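Local coordinates for aspartate aminotransferase (Thermotoga maritima, PDB 1O4S), which catalyses the pyridoxal-phosphate-dependent transfer of an amino group from L-aspartate to 2-oxoglutarate, giving oxaloacetate and L-glutamate, at residues K111-L122 with W135-A145. Numbering follows the deposited sequence.
With PLP (pyridoxal-5'-phosphate), chain M; SO4 (sulfate ion), chain K.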
ATOM      1  N   LYS B 111       1.787   7.371  -5.764  1.00 30.05           N
ATOM      2  CA  LYS B 111       2.988   6.886  -5.116  1.00 30.13           C
ATOM      3  C   LYS B 111       3.146   5.355  -5.233  1.00 30.45           C
ATOM      4  O   LYS B 111       4.225   4.874  -5.551  1.00 30.60           O
ATOM      5  CB  LYS B 111       3.062   7.343  -3.680  1.00 30.21           C
ATOM      6  CG  LYS B 111       4.422   7.112  -3.079  1.00 32.75           C
ATOM      7  CD  LYS B 111       4.511   7.542  -1.614  1.00 33.99           C
ATOM      8  CE  LYS B 111       5.223   8.845  -1.476  1.00 35.63           C
ATOM      9  NZ  LYS B 111       5.736   9.123  -0.086  1.00 34.73           N
ATOM     10  N   GLN B 112       2.087   4.599  -4.975  1.00 29.36           N
ATOM     11  CA  GLN B 112       2.147   3.169  -5.129  1.00 28.73           C
ATOM     12  C   GLN B 112       2.170   2.774  -6.605  1.00 28.24           C
ATOM     13  O   GLN B 112       2.768   1.765  -6.935  1.00 28.93           O
ATOM     14  CB  GLN B 112       0.997   2.470  -4.366  1.00 28.69           C
ATOM     15  CG  GLN B 112       1.182   0.927  -4.297  1.00 28.83           C
ATOM     16  CD  GLN B 112      -0.005   0.151  -3.713  1.00 28.34           C
ATOM     17  OE1 GLN B 112      -1.149   0.628  -3.689  1.00 28.55           O
ATOM     18  NE2 GLN B 112       0.278  -1.059  -3.240  1.00 26.58           N
ATOM     19  N   ALA B 113       1.588   3.560  -7.511  1.00 27.81           N
ATOM     20  CA  ALA B 113       1.735   3.252  -8.924  1.00 27.82           C
ATOM     21  C   ALA B 113       3.199   3.302  -9.301  1.00 28.88           C
ATOM     22  O   ALA B 113       3.685   2.412 -10.016  1.00 29.69           O
ATOM     23  CB  ALA B 113       0.949   4.162  -9.778  1.00 28.69           C
ATOM     24  N   LEU B 114       3.918   4.311  -8.802  1.00 28.98           N
ATOM     25  CA  LEU B 114       5.345   4.442  -9.054  1.00 29.47           C
ATOM     26  C   LEU B 114       6.111   3.242  -8.464  1.00 28.80           C
ATOM     27  O   LEU B 114       6.889   2.611  -9.133  1.00 27.73           O
ATOM     28  CB  LEU B 114       5.866   5.771  -8.482  1.00 29.91           C
ATOM     29  CG  LEU B 114       5.420   7.067  -9.218  1.00 33.49           C
ATOM     30  CD1 LEU B 114       5.262   8.345  -8.317  1.00 34.51           C
ATOM     31  CD2 LEU B 114       6.395   7.376 -10.417  1.00 35.11           C
ATOM     32  N   PHE B 115       5.876   2.928  -7.198  1.00 28.27           N
ATOM     33  CA  PHE B 115       6.570   1.839  -6.559  1.00 27.61           C
ATOM     34  C   PHE B 115       6.348   0.509  -7.296  1.00 27.71           C
ATOM     35  O   PHE B 115       7.301  -0.247  -7.547  1.00 26.13           O
ATOM     36  CB  PHE B 115       6.128   1.717  -5.106  1.00 27.60           C
ATOM     37  CG  PHE B 115       6.786   0.592  -4.386  1.00 28.43           C
ATOM     38  CD1 PHE B 115       6.058  -0.501  -3.957  1.00 28.87           C
ATOM     39  CD2 PHE B 115       8.153   0.616  -4.144  1.00 29.48           C
ATOM     40  CE1 PHE B 115       6.679  -1.580  -3.310  1.00 30.88           C
ATOM     41  CE2 PHE B 115       8.772  -0.472  -3.506  1.00 30.16           C
ATOM     42  CZ  PHE B 115       8.017  -1.555  -3.076  1.00 28.39           C
ATOM     43  N   ASN B 116       5.094   0.247  -7.644  1.00 28.30           N
ATOM     44  CA  ASN B 116       4.724  -0.953  -8.403  1.00 29.15           C
ATOM     45  C   ASN B 116       5.429  -1.048  -9.756  1.00 28.99           C
ATOM     46  O   ASN B 116       5.812  -2.140 -10.153  1.00 29.30           O
ATOM     47  CB  ASN B 116       3.218  -1.061  -8.646  1.00 29.34           C
ATOM     48  CG  ASN B 116       2.405  -1.342  -7.391  1.00 28.54           C
ATOM     49  OD1 ASN B 116       2.925  -1.660  -6.311  1.00 28.77           O
ATOM     50  ND2 ASN B 116       1.094  -1.244  -7.550  1.00 29.77           N
ATOM     51  N   ALA B 117       5.602   0.088 -10.439  1.00 29.26           N
ATOM     52  CA  ALA B 117       6.346   0.156 -11.708  1.00 29.40           C
ATOM     53  C   ALA B 117       7.802  -0.281 -11.541  1.00 28.94           C
ATOM     54  O   ALA B 117       8.329  -1.109 -12.309  1.00 28.67           O
ATOM     55  CB  ALA B 117       6.278   1.581 -12.311  1.00 29.51           C
ATOM     56  N   PHE B 118       8.451   0.271 -10.522  1.00 28.73           N
ATOM     57  CA  PHE B 118       9.837  -0.077 -10.252  1.00 28.67           C
ATOM     58  C   PHE B 118       9.959  -1.550  -9.873  1.00 28.35           C
ATOM     59  O   PHE B 118      10.858  -2.221 -10.327  1.00 28.54           O
ATOM     60  CB  PHE B 118      10.389   0.827  -9.166  1.00 28.23           C
ATOM     61  CG  PHE B 118      10.441   2.291  -9.573  1.00 30.98           C
ATOM     62  CD1 PHE B 118      10.936   2.665 -10.824  1.00 32.42           C
ATOM     63  CD2 PHE B 118      10.034   3.290  -8.693  1.00 32.78           C
ATOM     64  CE1 PHE B 118      11.007   4.004 -11.183  1.00 32.09           C
ATOM     65  CE2 PHE B 118      10.120   4.625  -9.038  1.00 31.33           C
ATOM     66  CZ  PHE B 118      10.588   4.980 -10.282  1.00 32.42           C
ATOM     67  N   MET B 119       9.051  -2.047  -9.034  1.00 27.68           N
ATOM     68  CA  MET B 119       9.091  -3.444  -8.612  1.00 28.03           C
ATOM     69  C   MET B 119       8.807  -4.387  -9.818  1.00 28.37           C
ATOM     70  O   MET B 119       9.354  -5.506  -9.906  1.00 28.22           O
ATOM     71  CB  MET B 119       8.042  -3.697  -7.519  1.00 27.37           C
ATOM     72  CG  MET B 119       8.313  -3.097  -6.184  1.00 27.64           C
ATOM     73  SD  MET B 119       9.759  -3.840  -5.356  1.00 30.72           S
ATOM     74  CE  MET B 119       9.114  -5.362  -4.828  1.00 33.84           C
ATOM     75  N   ALA B 120       7.970  -3.924 -10.743  1.00 27.54           N
ATOM     76  CA  ALA B 120       7.560  -4.741 -11.866  1.00 28.81           C
ATOM     77  C   ALA B 120       8.589  -4.768 -12.959  1.00 29.60           C
ATOM     78  O   ALA B 120       8.702  -5.760 -13.649  1.00 30.39           O
ATOM     79  CB  ALA B 120       6.242  -4.288 -12.406  1.00 29.14           C
ATOM     80  N   LEU B 121       9.377  -3.714 -13.080  1.00 30.60           N
ATOM     81  CA  LEU B 121      10.275  -3.556 -14.201  1.00 32.08           C
ATOM     82  C   LEU B 121      11.744  -3.701 -13.854  1.00 31.97           C
ATOM     83  O   LEU B 121      12.552  -3.914 -14.753  1.00 32.77           O
ATOM     84  CB  LEU B 121      10.091  -2.172 -14.839  1.00 32.68           C
ATOM     85  CG  LEU B 121       8.728  -1.842 -15.405  1.00 35.97           C
ATOM     86  CD1 LEU B 121       8.790  -0.466 -16.033  1.00 37.91           C
ATOM     87  CD2 LEU B 121       8.288  -2.908 -16.393  1.00 39.21           C
ATOM     88  N   LEU B 122      12.112  -3.518 -12.598  1.00 31.55           N
ATOM     89  CA  LEU B 122      13.517  -3.494 -12.220  1.00 31.32           C
ATOM     90  C   LEU B 122      13.976  -4.828 -11.640  1.00 32.22           C
ATOM     91  O   LEU B 122      13.414  -5.323 -10.669  1.00 31.79           O
ATOM     92  CB  LEU B 122      13.795  -2.413 -11.190  1.00 30.98           C
ATOM     93  CG  LEU B 122      13.514  -0.956 -11.528  1.00 31.60           C
ATOM     94  CD1 LEU B 122      14.111  -0.066 -10.422  1.00 31.37           C
ATOM     95  CD2 LEU B 122      14.062  -0.558 -12.926  1.00 33.22           C
ATOM     96  N   TRP B 135      11.758  15.061  -7.039  1.00 33.81           N
ATOM     97  CA  TRP B 135      10.860  14.762  -5.920  1.00 34.32           C
ATOM     98  C   TRP B 135      11.462  13.703  -4.963  1.00 34.18           C
ATOM     99  O   TRP B 135      12.149  12.765  -5.374  1.00 32.81           O
ATOM    100  CB  TRP B 135       9.493  14.296  -6.443  1.00 34.19           C
ATOM    101  CG  TRP B 135       8.477  14.073  -5.379  1.00 36.11           C
ATOM    102  CD1 TRP B 135       8.133  14.938  -4.359  1.00 36.63           C
ATOM    103  CD2 TRP B 135       7.635  12.926  -5.225  1.00 39.51           C
ATOM    104  NE1 TRP B 135       7.140  14.380  -3.589  1.00 38.15           N
ATOM    105  CE2 TRP B 135       6.807  13.152  -4.101  1.00 39.61           C
ATOM    106  CE3 TRP B 135       7.489  11.723  -5.924  1.00 42.44           C
ATOM    107  CZ2 TRP B 135       5.848  12.218  -3.663  1.00 41.53           C
ATOM    108  CZ3 TRP B 135       6.507  10.771  -5.468  1.00 43.89           C
ATOM    109  CH2 TRP B 135       5.711  11.042  -4.367  1.00 41.05           C
ATOM    110  N   VAL B 136      11.167  13.871  -3.684  1.00 35.07           N
ATOM    111  CA  VAL B 136      11.840  13.129  -2.628  1.00 35.91           C
ATOM    112  C   VAL B 136      11.625  11.622  -2.564  1.00 35.74           C
ATOM    113  O   VAL B 136      12.390  10.945  -1.884  1.00 36.35           O
ATOM    114  CB  VAL B 136      11.525  13.727  -1.241  1.00 35.92           C
ATOM    115  CG1 VAL B 136      12.067  15.130  -1.146  1.00 37.75           C
ATOM    116  CG2 VAL B 136      10.014  13.719  -0.955  1.00 38.26           C
ATOM    117  N   SER B 137      10.631  11.079  -3.256  1.00 35.88           N
ATOM    118  CA  SER B 137      10.259   9.678  -3.019  1.00 36.71           C
ATOM    119  C   SER B 137      10.758   8.708  -4.072  1.00 35.15           C
ATOM    120  O   SER B 137      10.835   7.502  -3.841  1.00 34.81           O
ATOM    121  CB  SER B 137       8.725   9.548  -2.876  1.00 38.20           C
ATOM    122  OG  SER B 137       8.347   9.545  -1.496  1.00 42.87           O
ATOM    123  N   TYR B 138      11.114   9.230  -5.236  1.00 33.75           N
ATOM    124  CA  TYR B 138      11.491   8.383  -6.349  1.00 32.35           C
ATOM    125  C   TYR B 138      12.700   7.485  -6.028  1.00 31.86           C
ATOM    126  O   TYR B 138      12.707   6.272  -6.331  1.00 30.95           O
ATOM    127  CB  TYR B 138      11.827   9.247  -7.571  1.00 32.36           C
ATOM    128  CG  TYR B 138      10.696  10.027  -8.207  1.00 31.57           C
ATOM    129  CD1 TYR B 138       9.413   9.485  -8.342  1.00 32.29           C
ATOM    130  CD2 TYR B 138      10.928  11.301  -8.728  1.00 31.62           C
ATOM    131  CE1 TYR B 138       8.414  10.198  -8.970  1.00 31.53           C
ATOM    132  CE2 TYR B 138       9.940  12.019  -9.342  1.00 30.77           C
ATOM    133  CZ  TYR B 138       8.685  11.466  -9.485  1.00 31.51           C
ATOM    134  OH  TYR B 138       7.705  12.197 -10.123  1.00 31.38           O
ATOM    135  N   ILE B 139      13.734   8.099  -5.467  1.00 30.27           N
ATOM    136  CA  ILE B 139      14.976   7.420  -5.222  1.00 29.84           C
ATOM    137  C   ILE B 139      14.780   6.355  -4.128  1.00 29.20           C
ATOM    138  O   ILE B 139      15.178   5.220  -4.320  1.00 27.66           O
ATOM    139  CB  ILE B 139      16.110   8.461  -4.919  1.00 29.26           C
ATOM    140  CG1 ILE B 139      16.487   9.148  -6.247  1.00 30.14           C
ATOM    141  CG2 ILE B 139      17.328   7.789  -4.263  1.00 29.29           C
ATOM    142  CD1 ILE B 139      17.475  10.313  -6.140  1.00 30.83           C
ATOM    143  N   PRO B 140      14.179   6.708  -2.996  1.00 29.25           N
ATOM    144  CA  PRO B 140      13.789   5.691  -2.023  1.00 29.78           C
ATOM    145  C   PRO B 140      13.095   4.493  -2.674  1.00 29.76           C
ATOM    146  O   PRO B 140      13.488   3.379  -2.369  1.00 29.05           O
ATOM    147  CB  PRO B 140      12.870   6.466  -1.093  1.00 29.99           C
ATOM    148  CG  PRO B 140      13.559   7.829  -1.046  1.00 29.71           C
ATOM    149  CD  PRO B 140      13.895   8.066  -2.490  1.00 29.80           C
ATOM    150  N   GLN B 141      12.166   4.726  -3.599  1.00 30.17           N
ATOM    151  CA  GLN B 141      11.392   3.640  -4.224  1.00 30.51           C
ATOM    152  C   GLN B 141      12.265   2.767  -5.100  1.00 30.13           C
ATOM    153  O   GLN B 141      12.200   1.523  -5.047  1.00 29.88           O
ATOM    154  CB  GLN B 141      10.230   4.194  -5.038  1.00 30.49           C
ATOM    155  CG  GLN B 141       9.136   4.843  -4.222  1.00 31.72           C
ATOM    156  CD  GLN B 141       8.009   5.387  -5.073  1.00 34.51           C
ATOM    157  OE1 GLN B 141       8.216   5.674  -6.248  1.00 39.31           O
ATOM    158  NE2 GLN B 141       6.824   5.529  -4.492  1.00 30.23           N
ATOM    159  N   ILE B 142      13.120   3.412  -5.877  1.00 29.64           N
ATOM    160  CA  ILE B 142      14.013   2.673  -6.768  1.00 30.04           C
ATOM    161  C   ILE B 142      14.978   1.849  -5.937  1.00 29.11           C
ATOM    162  O   ILE B 142      15.206   0.689  -6.267  1.00 27.40           O
ATOM    163  CB  ILE B 142      14.767   3.628  -7.733  1.00 30.16           C
ATOM    164  CG1 ILE B 142      13.763   4.290  -8.678  1.00 31.45           C
ATOM    165  CG2 ILE B 142      15.868   2.881  -8.478  1.00 30.85           C
ATOM    166  CD1 ILE B 142      14.220   5.660  -9.167  1.00 32.94           C
ATOM    167  N   ILE B 143      15.520   2.449  -4.864  1.00 29.20           N
ATOM    168  CA  ILE B 143      16.354   1.721  -3.907  1.00 30.25           C
ATOM    169  C   ILE B 143      15.633   0.495  -3.326  1.00 30.71           C
ATOM    170  O   ILE B 143      16.177  -0.588  -3.333  1.00 29.44           O
ATOM    171  CB  ILE B 143      16.830   2.620  -2.706  1.00 30.78           C
ATOM    172  CG1 ILE B 143      17.829   3.717  -3.128  1.00 31.22           C
ATOM    173  CG2 ILE B 143      17.467   1.753  -1.637  1.00 30.50           C
ATOM    174  CD1 ILE B 143      18.655   3.356  -4.270  1.00 33.95           C
ATOM    175  N   LEU B 144      14.409   0.688  -2.828  1.00 31.48           N
ATOM    176  CA  LEU B 144      13.635  -0.406  -2.252  1.00 31.79           C
ATOM    177  C   LEU B 144      13.375  -1.525  -3.246  1.00 31.82           C
ATOM    178  O   LEU B 144      13.353  -2.700  -2.875  1.00 31.21           O
ATOM    179  CB  LEU B 144      12.312   0.106  -1.707  1.00 32.11           C
ATOM    180  CG  LEU B 144      12.397   0.941  -0.452  1.00 32.50           C
ATOM    181  CD1 LEU B 144      10.971   1.378  -0.161  1.00 34.33           C
ATOM    182  CD2 LEU B 144      13.018   0.178   0.699  1.00 33.77           C
ATOM    183  N   ALA B 145      13.225  -1.157  -4.521  1.00 32.36           N
ATOM    184  CA  ALA B 145      13.043  -2.124  -5.601  1.00 32.46           C
ATOM    185  C   ALA B 145      14.328  -2.806  -6.093  1.00 32.75           C
ATOM    186  O   ALA B 145      14.256  -3.637  -6.958  1.00 34.28           O
ATOM    187  CB  ALA B 145      12.279  -1.484  -6.773  1.00 32.43           C
TER
HETATM  188  N1  PLP M1234       4.556  12.655  -7.818  1.00 41.90           N
HETATM  189  C2  PLP M1234       4.807  13.937  -7.370  1.00 42.37           C
HETATM  190  C2A PLP M1234       6.016  14.604  -7.957  1.00 37.49           C
HETATM  191  C3  PLP M1234       3.992  14.542  -6.400  1.00 41.54           C
HETATM  192  O3  PLP M1234       4.226  15.683  -6.022  1.00 38.85           O
HETATM  193  C4  PLP M1234       2.864  13.864  -5.910  1.00 44.94           C
HETATM  194  C4A PLP M1234       1.951  14.539  -4.863  1.00 46.18           C
HETATM  195  C5  PLP M1234       2.637  12.561  -6.418  1.00 46.14           C
HETATM  196  C6  PLP M1234       3.491  11.984  -7.355  1.00 42.92           C
HETATM  197  C5A PLP M1234       1.490  11.649  -6.037  1.00 46.10           C
HETATM  198  O4P PLP M1234       1.017  11.467  -4.713  1.00 37.20           O
HETATM  199  P   PLP M1234      -0.257  10.554  -4.385  1.00 31.61           P
HETATM  200  O1P PLP M1234      -0.886  11.346  -3.299  1.00 30.66           O
HETATM  201  O2P PLP M1234      -1.084  10.385  -5.591  1.00 32.00           O
HETATM  202  O3P PLP M1234       0.432   9.342  -3.893  1.00 30.96           O
HETATM  203  S   SO4 K 706       6.218  16.955  -1.245  1.00 53.09           S
HETATM  204  O1  SO4 K 706       5.998  17.489  -2.597  1.00 52.26           O
HETATM  205  O2  SO4 K 706       7.599  16.460  -1.208  1.00 56.67           O
HETATM  206  O3  SO4 K 706       5.964  17.919  -0.149  1.00 49.89           O
HETATM  207  O4  SO4 K 706       5.254  15.885  -1.054  1.00 55.18           O
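Q141 packs as a knob among K111, L114, F115 and F118, and its buried amide is satisfied unevenly. Q141 NE2 makes a weak, bent hydrogen bond (2.9 Å, 128°) to K111 O, a carbonyl already holding F115 N within the helix; the amide's stronger partner is H274 O of the second subunit. Q141 OE1 finds no polar partner and lies in the plane of the F118 ring, at its edge, 3.5 Å from F118 CE2. I142 CG1 sits over a face of that ring, a CH-pi contact. The K111 chain, with CG anti to the backbone N (chi1 -168°), bends at chi3, passes W135 CH2 with CE at 3.7 Å and delivers NZ to S137 OG at 3.0 Å and to S273 O of the second subunit, while K111 N donates to the cofactor phosphate at O3P. W135 lays one indole face over the pyridine ring, and its NE1 bonds weakly to a sulfate, also held by R365, where L-aspartate is probably bound. An alanine in place of W135 would probably uncover one face of the pyridine ring and the K111 CE methylene. L114 CD1 meets the edge of the Y138 ring, whose OH is hydrogen-bonded to D213 OD2. Segments 111-121 and 138-144 run 34° apart, flanking strand 127-132 in sequence; L114 also touches strand 238-243 of the large sheet, and helix 262-275 packs against N116 and A120 of helix 109-121.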